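Local coordinates for uncharacterized protein (Acinetobacter baumannii, PDB 4PAR) that cleaves DNA containing 5-hydroxymethylcytosine as a modification-dependent restriction endonuclease, pairing a Vsr-like nuclease domain with an SRA-like domain that probably reads the modified base, at residues I14-R19 with F44-F49; F40-V45 with P65-H70; K56-D61 with D93-S98; K119-N124 with D144-E149. The protein carries 3 engineered substitutions. All blocks are in the same frame, centred on the assembly; numbering follows the deposited sequence.

Contact 1: I14-R19 with F44-F49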
loop_
_atom_site.group_PDB
_atom_site.type_symbol
_atom_site.label_atom_id
_atom_site.label_comp_id
_atom_site.label_asym_id
_atom_site.label_seq_id
_atom_site.Cartn_x
_atom_site.Cartn_y
_atom_site.Cartn_z
ATOM N N ILE F 14 23.026 -4.837 2.952
ATOM C CA ILE F 14 22.405 -3.627 3.479
ATOM C C ILE F 14 20.944 -3.865 3.847
ATOM O O ILE F 14 20.498 -3.481 4.933
ATOM C CB ILE F 14 22.488 -2.460 2.479
ATOM C CG1 ILE F 14 23.936 -2.023 2.310
ATOM C CG2 ILE F 14 21.679 -1.280 2.960
ATOM C CD1 ILE F 14 24.679 -1.926 3.602
ATOM N N ARG F 15 20.208 -4.512 2.949
ATOM C CA ARG F 15 18.787 -4.750 3.190
ATOM C C ARG F 15 18.523 -5.763 4.308
ATOM O O ARG F 15 17.514 -5.656 4.998
ATOM C CB ARG F 15 18.099 -5.204 1.901
ATOM C CG ARG F 15 18.132 -4.154 0.807
ATOM C CD ARG F 15 17.359 -4.600 -0.407
ATOM N NE ARG F 15 15.924 -4.595 -0.157
ATOM C CZ ARG F 15 15.011 -4.915 -1.067
ATOM N NH1 ARG F 15 15.388 -5.271 -2.289
ATOM N NH2 ARG F 15 13.723 -4.882 -0.755
ATOM N N GLN F 16 19.409 -6.738 4.498
ATOM C CA GLN F 16 19.225 -7.698 5.588
ATOM C C GLN F 16 19.435 -7.027 6.940
ATOM O O GLN F 16 18.778 -7.372 7.919
ATOM C CB GLN F 16 20.174 -8.896 5.452
ATOM C CG GLN F 16 19.889 -9.819 4.265
ATOM C CD GLN F 16 18.617 -10.645 4.418
ATOM O OE1 GLN F 16 18.186 -10.958 5.527
ATOM N NE2 GLN F 16 18.018 -11.004 3.293
ATOM N N LEU F 17 20.355 -6.068 6.986
ATOM C CA LEU F 17 20.652 -5.347 8.215
ATOM C C LEU F 17 19.839 -4.056 8.297
ATOM O O LEU F 17 19.973 -3.274 9.242
ATOM C CB LEU F 17 22.146 -5.049 8.308
ATOM C CG LEU F 17 23.025 -6.296 8.275
ATOM C CD1 LEU F 17 24.491 -5.947 8.298
ATOM C CD2 LEU F 17 22.688 -7.211 9.428
ATOM N N GLY F 18 18.996 -3.842 7.294
ATOM C CA GLY F 18 18.163 -2.658 7.232
ATOM C C GLY F 18 16.685 -2.890 7.471
ATOM O O GLY F 18 15.867 -2.023 7.174
ATOM N N ARG F 19 16.330 -4.059 7.995
ATOM C CA ARG F 19 14.923 -4.373 8.235
ATOM C C ARG F 19 14.397 -3.571 9.408
ATOM O O ARG F 19 15.151 -3.238 10.323
ATOM C CB ARG F 19 14.722 -5.860 8.519
ATOM C CG ARG F 19 14.963 -6.789 7.354
ATOM C CD ARG F 19 14.613 -8.202 7.759
ATOM N NE ARG F 19 15.263 -9.209 6.929
ATOM C CZ ARG F 19 14.778 -9.636 5.772
ATOM N NH1 ARG F 19 13.646 -9.124 5.307
ATOM N NH2 ARG F 19 15.428 -10.564 5.079
ATOM N N PHE F 44 23.795 -15.230 5.186
ATOM C CA PHE F 44 23.010 -15.030 6.399
ATOM C C PHE F 44 21.660 -14.390 6.092
ATOM O O PHE F 44 21.497 -13.707 5.078
ATOM C CB PHE F 44 23.781 -14.185 7.416
ATOM C CG PHE F 44 24.018 -12.765 6.981
ATOM C CD1 PHE F 44 23.068 -11.783 7.213
ATOM C CD2 PHE F 44 25.197 -12.410 6.362
ATOM C CE1 PHE F 44 23.283 -10.490 6.820
ATOM C CE2 PHE F 44 25.415 -11.111 5.966
ATOM C CZ PHE F 44 24.459 -10.151 6.195
ATOM N N VAL F 45 20.692 -14.629 6.972
ATOM C CA VAL F 45 19.347 -14.083 6.817
ATOM C C VAL F 45 18.880 -13.504 8.151
ATOM O O VAL F 45 19.068 -14.122 9.200
ATOM C CB VAL F 45 18.333 -15.161 6.343
ATOM C CG1 VAL F 45 16.997 -14.529 5.988
ATOM C CG2 VAL F 45 18.876 -15.940 5.167
ATOM N N THR F 46 18.278 -12.320 8.118
ATOM C CA THR F 46 17.698 -11.735 9.327
ATOM C C THR F 46 16.185 -11.888 9.348
ATOM O O THR F 46 15.531 -11.803 8.311
ATOM C CB THR F 46 18.031 -10.237 9.471
ATOM O OG1 THR F 46 17.605 -9.535 8.296
ATOM C CG2 THR F 46 19.524 -10.027 9.692
ATOM N N GLN F 47 15.640 -12.104 10.540
ATOM C CA GLN F 47 14.203 -12.255 10.727
ATOM C C GLN F 47 13.674 -13.433 9.922
ATOM O O GLN F 47 12.661 -13.330 9.231
ATOM C CB GLN F 47 13.476 -10.969 10.350
ATOM C CG GLN F 47 13.948 -9.782 11.142
ATOM C CD GLN F 47 13.126 -8.553 10.880
ATOM O OE1 GLN F 47 12.147 -8.597 10.135
ATOM N NE2 GLN F 47 13.515 -7.439 11.495
ATOM N N GLN F 48 14.374 -14.555 10.026
ATOM C CA GLN F 48 13.982 -15.760 9.314
ATOM C C GLN F 48 12.798 -16.397 10.003
ATOM O O GLN F 48 12.872 -16.714 11.193
ATOM C CB GLN F 48 15.144 -16.752 9.238
ATOM C CG GLN F 48 14.765 -18.098 8.663
ATOM C CD GLN F 48 14.326 -18.019 7.219
ATOM O OE1 GLN F 48 15.062 -17.539 6.359
ATOM N NE2 GLN F 48 13.116 -18.487 6.944
ATOM N N PHE F 49 11.706 -16.568 9.258
ATOM C CA PHE F 49 10.526 -17.266 9.769
ATOM C C PHE F 49 10.793 -18.759 9.937
ATOM O O PHE F 49 11.324 -19.401 9.032
ATOM C CB PHE F 49 9.333 -17.070 8.838
ATOM C CG PHE F 49 8.744 -15.693 8.879
ATOM C CD1 PHE F 49 7.882 -15.328 9.899
ATOM C CD2 PHE F 49 9.033 -14.772 7.886
ATOM C CE1 PHE F 49 7.328 -14.065 9.936
ATOM C CE2 PHE F 49 8.482 -13.507 7.915
ATOM C CZ PHE F 49 7.627 -13.153 8.941
#

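Contact 2: F40-V45 with P65-H70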
loop_
_atom_site.group_PDB
_atom_site.type_symbol
_atom_site.label_atom_id
_atom_site.label_comp_id
_atom_site.label_asym_id
_atom_site.label_seq_id
_atom_site.Cartn_x
_atom_site.Cartn_y
_atom_site.Cartn_z
ATOM N N PHE F 40 32.079 -13.332 4.423
ATOM C CA PHE F 40 30.922 -13.276 3.540
ATOM C C PHE F 40 30.808 -14.478 2.607
ATOM O O PHE F 40 29.924 -14.531 1.754
ATOM C CB PHE F 40 30.934 -11.962 2.771
ATOM C CG PHE F 40 30.666 -10.777 3.649
ATOM C CD1 PHE F 40 31.707 -10.116 4.278
ATOM C CD2 PHE F 40 29.368 -10.363 3.894
ATOM C CE1 PHE F 40 31.460 -9.041 5.108
ATOM C CE2 PHE F 40 29.115 -9.291 4.722
ATOM C CZ PHE F 40 30.163 -8.629 5.330
ATOM N N THR F 41 31.689 -15.456 2.780
ATOM C CA THR F 41 31.448 -16.762 2.183
ATOM C C THR F 41 30.283 -17.416 2.928
ATOM O O THR F 41 29.733 -18.427 2.487
ATOM C CB THR F 41 32.689 -17.672 2.236
ATOM O OG1 THR F 41 33.019 -17.962 3.600
ATOM C CG2 THR F 41 33.874 -16.999 1.560
ATOM N N LEU F 42 29.916 -16.820 4.060
ATOM C CA LEU F 42 28.787 -17.272 4.863
ATOM C C LEU F 42 27.524 -16.479 4.552
ATOM O O LEU F 42 27.440 -15.294 4.857
ATOM C CB LEU F 42 29.109 -17.145 6.353
ATOM C CG LEU F 42 29.661 -18.365 7.086
ATOM C CD1 LEU F 42 30.804 -19.006 6.318
ATOM C CD2 LEU F 42 30.114 -17.952 8.474
ATOM N N LYS F 43 26.536 -17.133 3.953
ATOM C CA LYS F 43 25.261 -16.476 3.706
ATOM C C LYS F 43 24.531 -16.326 5.028
ATOM O O LYS F 43 24.652 -17.182 5.903
ATOM C CB LYS F 43 24.414 -17.266 2.700
ATOM C CG LYS F 43 23.098 -16.597 2.332
ATOM C CD LYS F 43 22.346 -17.366 1.254
ATOM C CE LYS F 43 21.001 -16.718 0.953
ATOM N NZ LYS F 43 20.247 -17.429 -0.119
ATOM N N PHE F 44 23.795 -15.230 5.186
ATOM C CA PHE F 44 23.010 -15.030 6.399
ATOM C C PHE F 44 21.660 -14.390 6.092
ATOM O O PHE F 44 21.497 -13.707 5.078
ATOM C CB PHE F 44 23.781 -14.185 7.416
ATOM C CG PHE F 44 24.018 -12.765 6.981
ATOM C CD1 PHE F 44 23.068 -11.783 7.213
ATOM C CD2 PHE F 44 25.197 -12.410 6.362
ATOM C CE1 PHE F 44 23.283 -10.490 6.820
ATOM C CE2 PHE F 44 25.415 -11.111 5.966
ATOM C CZ PHE F 44 24.459 -10.151 6.195
ATOM N N VAL F 45 20.692 -14.629 6.972
ATOM C CA VAL F 45 19.347 -14.083 6.817
ATOM C C VAL F 45 18.880 -13.504 8.151
ATOM O O VAL F 45 19.068 -14.122 9.200
ATOM C CB VAL F 45 18.333 -15.161 6.343
ATOM C CG1 VAL F 45 16.997 -14.529 5.988
ATOM C CG2 VAL F 45 18.876 -15.940 5.167
ATOM N N PRO F 65 22.147 -20.412 7.024
ATOM C CA PRO F 65 21.571 -21.602 6.391
ATOM C C PRO F 65 22.586 -22.699 6.133
ATOM O O PRO F 65 22.260 -23.876 6.272
ATOM C CB PRO F 65 21.027 -21.063 5.064
ATOM C CG PRO F 65 20.868 -19.600 5.281
ATOM C CD PRO F 65 22.003 -19.224 6.170
ATOM N N GLN F 66 23.797 -22.315 5.753
ATOM C CA GLN F 66 24.825 -23.289 5.418
ATOM C C GLN F 66 25.266 -24.058 6.651
ATOM O O GLN F 66 25.610 -25.234 6.566
ATOM C CB GLN F 66 26.026 -22.599 4.780
ATOM C CG GLN F 66 25.665 -21.718 3.608
ATOM C CD GLN F 66 26.859 -20.980 3.059
ATOM O OE1 GLN F 66 26.778 -20.345 2.012
ATOM N NE2 GLN F 66 27.979 -21.056 3.767
ATOM N N LEU F 67 25.277 -23.375 7.791
ATOM C CA LEU F 67 25.703 -23.983 9.047
ATOM C C LEU F 67 24.525 -24.461 9.903
ATOM O O LEU F 67 24.724 -25.101 10.936
ATOM C CB LEU F 67 26.548 -22.993 9.856
ATOM C CG LEU F 67 27.960 -22.606 9.397
ATOM C CD1 LEU F 67 27.964 -21.848 8.077
ATOM C CD2 LEU F 67 28.640 -21.777 10.476
ATOM N N GLY F 68 23.306 -24.169 9.461
ATOM C CA GLY F 68 22.123 -24.450 10.253
ATOM C C GLY F 68 22.197 -23.827 11.636
ATOM O O GLY F 68 21.893 -24.475 12.632
ATOM N N ILE F 69 22.606 -22.563 11.704
ATOM C CA ILE F 69 22.765 -21.902 12.998
ATOM C C ILE F 69 21.897 -20.662 13.142
ATOM O O ILE F 69 21.875 -19.806 12.262
ATOM C CB ILE F 69 24.223 -21.489 13.245
ATOM C CG1 ILE F 69 25.106 -22.726 13.388
ATOM C CG2 ILE F 69 24.322 -20.617 14.480
ATOM C CD1 ILE F 69 26.468 -22.432 13.956
ATOM N N HIS F 70 21.191 -20.559 14.262
ATOM C CA HIS F 70 20.402 -19.372 14.528
ATOM C C HIS F 70 20.941 -18.613 15.720
ATOM O O HIS F 70 21.617 -19.168 16.586
ATOM C CB HIS F 70 18.942 -19.715 14.778
ATOM C CG HIS F 70 18.250 -20.318 13.600
ATOM N ND1 HIS F 70 17.411 -19.593 12.785
ATOM C CD2 HIS F 70 18.255 -21.582 13.115
ATOM C CE1 HIS F 70 16.929 -20.384 11.841
ATOM N NE2 HIS F 70 17.430 -21.593 12.016
#

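Contact 3: K56-D61 with D93-S98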
loop_
_atom_site.group_PDB
_atom_site.type_symbol
_atom_site.label_atom_id
_atom_site.label_comp_id
_atom_site.label_asym_id
_atom_site.label_seq_id
_atom_site.Cartn_x
_atom_site.Cartn_y
_atom_site.Cartn_z
ATOM N N LYS F 56 2.732 -23.302 15.466
ATOM C CA LYS F 56 2.906 -21.864 15.634
ATOM C C LYS F 56 4.078 -21.361 14.797
ATOM O O LYS F 56 5.046 -22.089 14.570
ATOM C CB LYS F 56 3.119 -21.481 17.117
ATOM C CG LYS F 56 1.856 -21.573 17.971
ATOM C CD LYS F 56 2.137 -21.225 19.435
ATOM C CE LYS F 56 2.770 -19.854 19.564
ATOM N NZ LYS F 56 3.044 -19.504 20.983
ATOM N N ILE F 57 3.992 -20.118 14.328
ATOM C CA ILE F 57 5.068 -19.547 13.513
ATOM C C ILE F 57 5.943 -18.616 14.344
ATOM O O ILE F 57 5.453 -17.687 14.982
ATOM C CB ILE F 57 4.523 -18.779 12.299
ATOM C CG1 ILE F 57 3.521 -19.644 11.530
ATOM C CG2 ILE F 57 5.666 -18.336 11.385
ATOM C CD1 ILE F 57 2.861 -18.930 10.380
ATOM N N ALA F 58 7.246 -18.873 14.313
ATOM C CA ALA F 58 8.216 -18.112 15.084
ATOM C C ALA F 58 9.201 -17.419 14.163
ATOM O O ALA F 58 9.097 -17.533 12.944
ATOM C CB ALA F 58 8.944 -19.022 16.043
ATOM N N LEU F 59 10.157 -16.696 14.738
ATOM C CA LEU F 59 11.192 -16.054 13.932
ATOM C C LEU F 59 12.502 -15.898 14.685
ATOM O O LEU F 59 12.519 -15.715 15.902
ATOM C CB LEU F 59 10.716 -14.690 13.429
ATOM C CG LEU F 59 10.170 -13.666 14.422
ATOM C CD1 LEU F 59 11.279 -12.877 15.096
ATOM C CD2 LEU F 59 9.220 -12.733 13.693
ATOM N N THR F 60 13.605 -15.965 13.949
ATOM C CA THR F 60 14.910 -15.772 14.556
ATOM C C THR F 60 15.601 -14.561 13.947
ATOM O O THR F 60 15.426 -14.259 12.765
ATOM C CB THR F 60 15.793 -17.018 14.402
ATOM O OG1 THR F 60 15.793 -17.438 13.034
ATOM C CG2 THR F 60 15.250 -18.135 15.248
ATOM N N ASP F 61 16.389 -13.877 14.769
ATOM C CA ASP F 61 16.978 -12.596 14.399
ATOM C C ASP F 61 18.113 -12.731 13.393
ATOM O O ASP F 61 18.199 -11.951 12.445
ATOM C CB ASP F 61 17.471 -11.871 15.655
ATOM C CG ASP F 61 16.339 -11.516 16.601
ATOM O OD1 ASP F 61 15.318 -10.965 16.124
ATOM O OD2 ASP F 61 16.466 -11.802 17.814
ATOM N N ASP F 93 15.706 -26.237 21.498
ATOM C CA ASP F 93 16.377 -25.732 20.302
ATOM C C ASP F 93 15.498 -24.804 19.454
ATOM O O ASP F 93 15.842 -24.487 18.315
ATOM C CB ASP F 93 16.899 -26.896 19.457
ATOM C CG ASP F 93 18.405 -27.080 19.596
ATOM O OD1 ASP F 93 19.131 -26.061 19.574
ATOM O OD2 ASP F 93 18.860 -28.235 19.740
ATOM N N GLU F 94 14.352 -24.404 19.994
ATOM C CA GLU F 94 13.435 -23.531 19.267
ATOM C C GLU F 94 13.392 -22.135 19.893
ATOM O O GLU F 94 13.642 -21.985 21.088
ATOM C CB GLU F 94 12.036 -24.147 19.247
ATOM C CG GLU F 94 11.980 -25.527 18.626
ATOM C CD GLU F 94 10.572 -26.080 18.584
ATOM O OE1 GLU F 94 9.683 -25.469 19.214
ATOM O OE2 GLU F 94 10.355 -27.119 17.924
ATOM N N PRO F 95 13.087 -21.104 19.084
ATOM C CA PRO F 95 13.115 -19.718 19.571
ATOM C C PRO F 95 12.116 -19.440 20.691
ATOM O O PRO F 95 11.161 -20.192 20.872
ATOM C CB PRO F 95 12.763 -18.903 18.324
ATOM C CG PRO F 95 12.058 -19.853 17.433
ATOM C CD PRO F 95 12.709 -21.170 17.662
ATOM N N LEU F 96 12.355 -18.375 21.446
ATOM C CA LEU F 96 11.471 -18.000 22.544
ATOM C C LEU F 96 10.323 -17.105 22.075
ATOM O O LEU F 96 9.322 -16.945 22.774
ATOM C CB LEU F 96 12.262 -17.285 23.645
ATOM C CG LEU F 96 13.119 -18.067 24.646
ATOM C CD1 LEU F 96 13.479 -19.450 24.153
ATOM C CD2 LEU F 96 14.381 -17.283 24.962
ATOM N N TYR F 97 10.467 -16.529 20.886
ATOM C CA TYR F 97 9.512 -15.533 20.414
ATOM C C TYR F 97 8.684 -16.075 19.272
ATOM O O TYR F 97 9.229 -16.604 18.307
ATOM C CB TYR F 97 10.224 -14.259 19.957
ATOM C CG TYR F 97 11.046 -13.573 21.021
ATOM C CD1 TYR F 97 12.349 -13.973 21.276
ATOM C CD2 TYR F 97 10.526 -12.513 21.755
ATOM C CE1 TYR F 97 13.112 -13.348 22.236
ATOM C CE2 TYR F 97 11.283 -11.880 22.721
ATOM C CZ TYR F 97 12.577 -12.304 22.957
ATOM O OH TYR F 97 13.352 -11.692 23.911
ATOM N N SER F 98 7.369 -15.924 19.374
ATOM C CA SER F 98 6.469 -16.468 18.368
ATOM C C SER F 98 5.435 -15.436 17.936
ATOM O O SER F 98 5.433 -14.313 18.423
ATOM C CB SER F 98 5.779 -17.719 18.905
ATOM O OG SER F 98 5.165 -17.455 20.152
#

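Contact 4: K119-N124 with D144-E149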
loop_
_atom_site.group_PDB
_atom_site.type_symbol
_atom_site.label_atom_id
_atom_site.label_comp_id
_atom_site.label_asym_id
_atom_site.label_seq_id
_atom_site.Cartn_x
_atom_site.Cartn_y
_atom_site.Cartn_z
ATOM N N LYS F 119 20.844 -25.499 15.479
ATOM C CA LYS F 119 21.193 -25.020 16.811
ATOM C C LYS F 119 20.755 -23.569 16.979
ATOM O O LYS F 119 20.804 -22.790 16.032
ATOM C CB LYS F 119 22.700 -25.150 17.056
ATOM C CG LYS F 119 23.155 -24.699 18.444
ATOM C CD LYS F 119 22.455 -25.489 19.549
ATOM C CE LYS F 119 22.838 -24.983 20.934
ATOM N NZ LYS F 119 24.293 -25.130 21.200
ATOM N N ILE F 120 20.305 -23.211 18.177
ATOM C CA ILE F 120 19.982 -21.819 18.473
ATOM C C ILE F 120 20.842 -21.279 19.603
ATOM O O ILE F 120 20.851 -21.822 20.710
ATOM C CB ILE F 120 18.507 -21.635 18.853
ATOM C CG1 ILE F 120 17.626 -21.818 17.621
ATOM C CG2 ILE F 120 18.285 -20.251 19.441
ATOM C CD1 ILE F 120 16.208 -21.340 17.813
ATOM N N PHE F 121 21.578 -20.213 19.307
ATOM C CA PHE F 121 22.343 -19.515 20.322
ATOM C C PHE F 121 21.575 -18.291 20.779
ATOM O O PHE F 121 20.931 -17.614 19.976
ATOM C CB PHE F 121 23.710 -19.112 19.791
ATOM C CG PHE F 121 24.615 -20.271 19.521
ATOM C CD1 PHE F 121 25.259 -20.918 20.563
ATOM C CD2 PHE F 121 24.830 -20.710 18.226
ATOM C CE1 PHE F 121 26.101 -21.983 20.320
ATOM C CE2 PHE F 121 25.672 -21.776 17.975
ATOM C CZ PHE F 121 26.307 -22.414 19.026
ATOM N N ARG F 122 21.638 -17.999 22.070
ATOM C CA ARG F 122 20.893 -16.868 22.590
ATOM C C ARG F 122 21.811 -15.778 23.108
ATOM O O ARG F 122 22.947 -16.037 23.503
ATOM C CB ARG F 122 19.935 -17.328 23.688
ATOM C CG ARG F 122 18.687 -17.952 23.123
ATOM C CD ARG F 122 17.737 -18.459 24.184
ATOM N NE ARG F 122 16.722 -19.299 23.559
ATOM C CZ ARG F 122 16.862 -20.604 23.358
ATOM N NH1 ARG F 122 17.966 -21.226 23.758
ATOM N NH2 ARG F 122 15.895 -21.290 22.767
ATOM N N VAL F 123 21.319 -14.544 23.075
ATOM C CA VAL F 123 22.046 -13.451 23.698
ATOM C C VAL F 123 21.167 -12.750 24.727
ATOM O O VAL F 123 20.134 -12.183 24.383
ATOM C CB VAL F 123 22.537 -12.449 22.663
ATOM C CG1 VAL F 123 23.424 -11.400 23.334
ATOM C CG2 VAL F 123 23.292 -13.174 21.556
ATOM N N ASN F 124 21.580 -12.797 25.991
ATOM C CA ASN F 124 20.801 -12.208 27.072
ATOM C C ASN F 124 21.245 -10.789 27.358
ATOM O O ASN F 124 22.351 -10.560 27.848
ATOM C CB ASN F 124 20.916 -13.054 28.335
ATOM C CG ASN F 124 20.565 -14.497 28.092
ATOM O OD1 ASN F 124 21.441 -15.321 27.836
ATOM N ND2 ASN F 124 19.276 -14.812 28.151
ATOM N N ASP F 144 31.118 -12.838 21.141
ATOM C CA ASP F 144 32.420 -13.379 20.760
ATOM C C ASP F 144 32.394 -14.903 20.732
ATOM O O ASP F 144 32.860 -15.526 19.765
ATOM C CB ASP F 144 33.514 -12.890 21.710
ATOM C CG ASP F 144 33.846 -11.420 21.518
ATOM O OD1 ASP F 144 33.463 -10.846 20.475
ATOM O OD2 ASP F 144 34.499 -10.838 22.410
ATOM N N LYS F 145 31.841 -15.504 21.785
ATOM C CA LYS F 145 31.754 -16.962 21.826
ATOM C C LYS F 145 30.853 -17.462 20.691
ATOM O O LYS F 145 31.166 -18.467 20.047
ATOM C CB LYS F 145 31.256 -17.464 23.196
ATOM C CG LYS F 145 29.841 -17.047 23.567
ATOM C CD LYS F 145 29.358 -17.651 24.879
ATOM C CE LYS F 145 27.977 -17.104 25.253
ATOM N NZ LYS F 145 27.050 -16.999 24.079
ATOM N N ILE F 146 29.759 -16.755 20.414
ATOM C CA ILE F 146 28.918 -17.146 19.283
ATOM C C ILE F 146 29.705 -17.147 17.964
ATOM O O ILE F 146 29.611 -18.092 17.175
ATOM C CB ILE F 146 27.692 -16.230 19.159
ATOM C CG1 ILE F 146 26.663 -16.605 20.227
ATOM C CG2 ILE F 146 27.069 -16.343 17.774
ATOM C CD1 ILE F 146 25.376 -15.832 20.139
ATOM N N ILE F 147 30.495 -16.099 17.745
ATOM C CA ILE F 147 31.350 -16.002 16.563
ATOM C C ILE F 147 32.316 -17.180 16.477
ATOM O O ILE F 147 32.541 -17.736 15.398
ATOM C CB ILE F 147 32.154 -14.687 16.557
ATOM C CG1 ILE F 147 31.212 -13.493 16.435
ATOM C CG2 ILE F 147 33.142 -14.663 15.407
ATOM C CD1 ILE F 147 31.856 -12.176 16.802
ATOM N N GLU F 148 32.881 -17.568 17.617
ATOM C CA GLU F 148 33.780 -18.718 17.634
ATOM C C GLU F 148 33.055 -20.020 17.279
ATOM O O GLU F 148 33.603 -20.866 16.568
ATOM C CB GLU F 148 34.465 -18.849 18.995
ATOM C CG GLU F 148 35.773 -18.088 19.090
ATOM C CD GLU F 148 36.779 -18.520 18.036
ATOM O OE1 GLU F 148 36.778 -19.712 17.657
ATOM O OE2 GLU F 148 37.570 -17.666 17.581
ATOM N N GLU F 149 31.827 -20.173 17.767
ATOM C CA GLU F 149 31.018 -21.341 17.425
ATOM C C GLU F 149 30.740 -21.390 15.922
ATOM O O GLU F 149 30.812 -22.453 15.294
ATOM C CB GLU F 149 29.701 -21.338 18.209
ATOM C CG GLU F 149 29.829 -21.769 19.666
ATOM C CD GLU F 149 30.064 -23.265 19.815
ATOM O OE1 GLU F 149 29.876 -24.002 18.822
ATOM O OE2 GLU F 149 30.436 -23.705 20.927
#

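Contact 1: I14-R19 with F44-F49
Thr46 meets Gln16 and Arg19 where helix 7-16 ends beside strand 45-51, in a nuclease domain of the PD-(D/E)XK type. The polar part of the contact is a small network. Thr46 OG1 donates to Gln16 O at 2.5 Å, a separation too short to be trusted at this resolution, and accepts from Arg19 NE at 2.7 Å, OG1 standing almost in the guanidinium plane. Placing OG1 between the backbone N and the carbonyl carbon (chi1 56°) lets one oxygen serve both partners. The backbone of Thr46 joins in: its N reaches Gln16 OE1 at 2.9 Å along an almost straight bond of 176°. Farther out, Asn278 takes both Gln16 NE2 and Arg19 NH1, linking the network to the SRA-like part of the chain. Apolar packing is lighter. Phe44 CE1 rests 3.8 Å from Gln16 CB, with Leu17 CD2 a little farther from the same ring atom. Gln47 lies alongside Arg19, running the other way, with its OE1 3.4 Å from Arg19 CD, while Gln47 NE2 is bonded to Thr20 O. Two donors grip the Gln16 amide oxygen from opposite faces of its plane, Thr46 N and Arg19 NH2, the latter 2.8 Å from OE1.

Contact 2: F40-V45 with P65-H70
Gln66 lies against Thr41, Leu42 and Lys43, and its side chain shows how an extended glutamine can reach across from a turn to a loop. Its CB points toward the loop 40-45, and from there the chain runs out extended, chi2 of 176° sending CD straight on to 4.0 Å from Lys43 N. Both ends of the amide then lie near Thr41 O. OE1 is also 3.8 Å from Lys43 N, whereas NE2 passes 4.0 Å from Leu42 CA and alone gives a weak hydrogen bond to Thr41 O, 3.4 Å away and bent to 145°. Phe163 and Trp166 also touch this glutamine.

The turn that carries it joins strands 57-64 and 69-74 and contains a G1 beta bulge, in which Gly68 and Ile69 both face Phe64. Its partner is the loop leading from helix 26-37 into strand 45-51. Beside the glutamine Leu67 CD1 meets Leu42 CG at 4.0 Å, the two side chains crossing at about a right angle, and Ile150 of helix 136-159 touches both leucines. Nearer strand 45-51, Pro65 presents CD to Lys43 O at 3.4 Å and CG to Val45 CG2 at 4.2 Å. With just one weak hydrogen bond between the segments, the contact probably depends mainly on van der Waals packing, the amide supplying a modest polar tie.

Contact 3: K56-D61 with D93-S98
Ala58 and Ser98 are joined by a single beta bridge, their CA atoms 4.1 Å apart, and this local meeting of backbones brings strand 97-99 up to the central strand 57-64 of the nuclease sheet. Strand 97-99 pairs with strand 85-87 in a separate two-stranded antiparallel sheet, so the bridge fastens that small sheet to the main one.

The apolar share centres on Pro95. Its CG lies 3.5 Å from Ala58 CB, and its CB lies 4.0 Å from Thr60 CG2; Val50, Leu52 and Ile120 also press on the proline ring. Ala58 CB additionally approaches Tyr97 O at 3.3 Å. The hydroxyl of Thr60 is engaged elsewhere, with His70 ND1, leaving its methyl for the proline.

At the Lys56 end the contact turns polar. Lys56 bends at chi3 (56°), which brings CE round to 3.4 Å from Ser98 OG, and NZ donates to that OG at 3.1 Å. Lys56 NZ has a second partner in Glu86, of strand 85-87, with which it forms a salt bridge. The ammonium is thus held by a neutral hydroxyl and a carboxylate, an arrangement that would probably favour the charged lysine beside a largely buried surface.

Contact 4: K119-N124 with D144-E149
Ile146 inserts its CD1 between two side chains of the facing strand, 3.7 Å from Phe121 CB and equally far from Val123 CG2. A nearly anti chi2 of -176° extends CD1 away from the helix toward that pair. Ile71 of the adjacent strand and Val29 of helix 26-37 add to this apolar layer, touching Ile146 and Val123 respectively. The two elements form a beta-alpha unit of the nuclease domain: strand 119-124, outermost within the chain, is followed by helix 136-159, which runs back over the sheet. Their short axes pass 9.7 Å apart at 165°, close to antiparallel.

A second kind of contact sets an aromatic ring against the aliphatic part of an acid. Phe121 and Glu149 cross at about a right angle, and the ring tip CZ meets Glu149 CG at 3.6 Å and CB at 3.7 Å. Ring and carboxylate planes lie 33° apart. Lys119 CG covers one face of the same ring, offset toward the rim.

No salt bridge links the two segments: Lys119 NZ is 6.2 Å from Glu149 OE1, while Arg122 CB points away from the helix and its NE forms a salt bridge with Glu72. Lys145 NZ approaches Arg122 O at 4.3 Å but bonds to Gln142 O.

All four contacts involve one mixed sheet, with neighbouring strands coupling them. Contacts 1 and 2 share Phe44 and Val45, where the loop enters strand 45-51. Contact 1 passes to contact 3 through Gln48 O and Thr60 N, 2.9 Å apart. His70 then connects two more: ND1 lies 2.7 Å from Thr60 OG1 of contact 3, and its N lies 2.9 Å from Lys119 O of contact 4. Distance from DNA grades the set. Contact 1 comes within about 5 Å of the nucleic acid at its nearest atom, contacts 2 and 3 stay about 13 Å off, and contact 4 lies about 22 Å away.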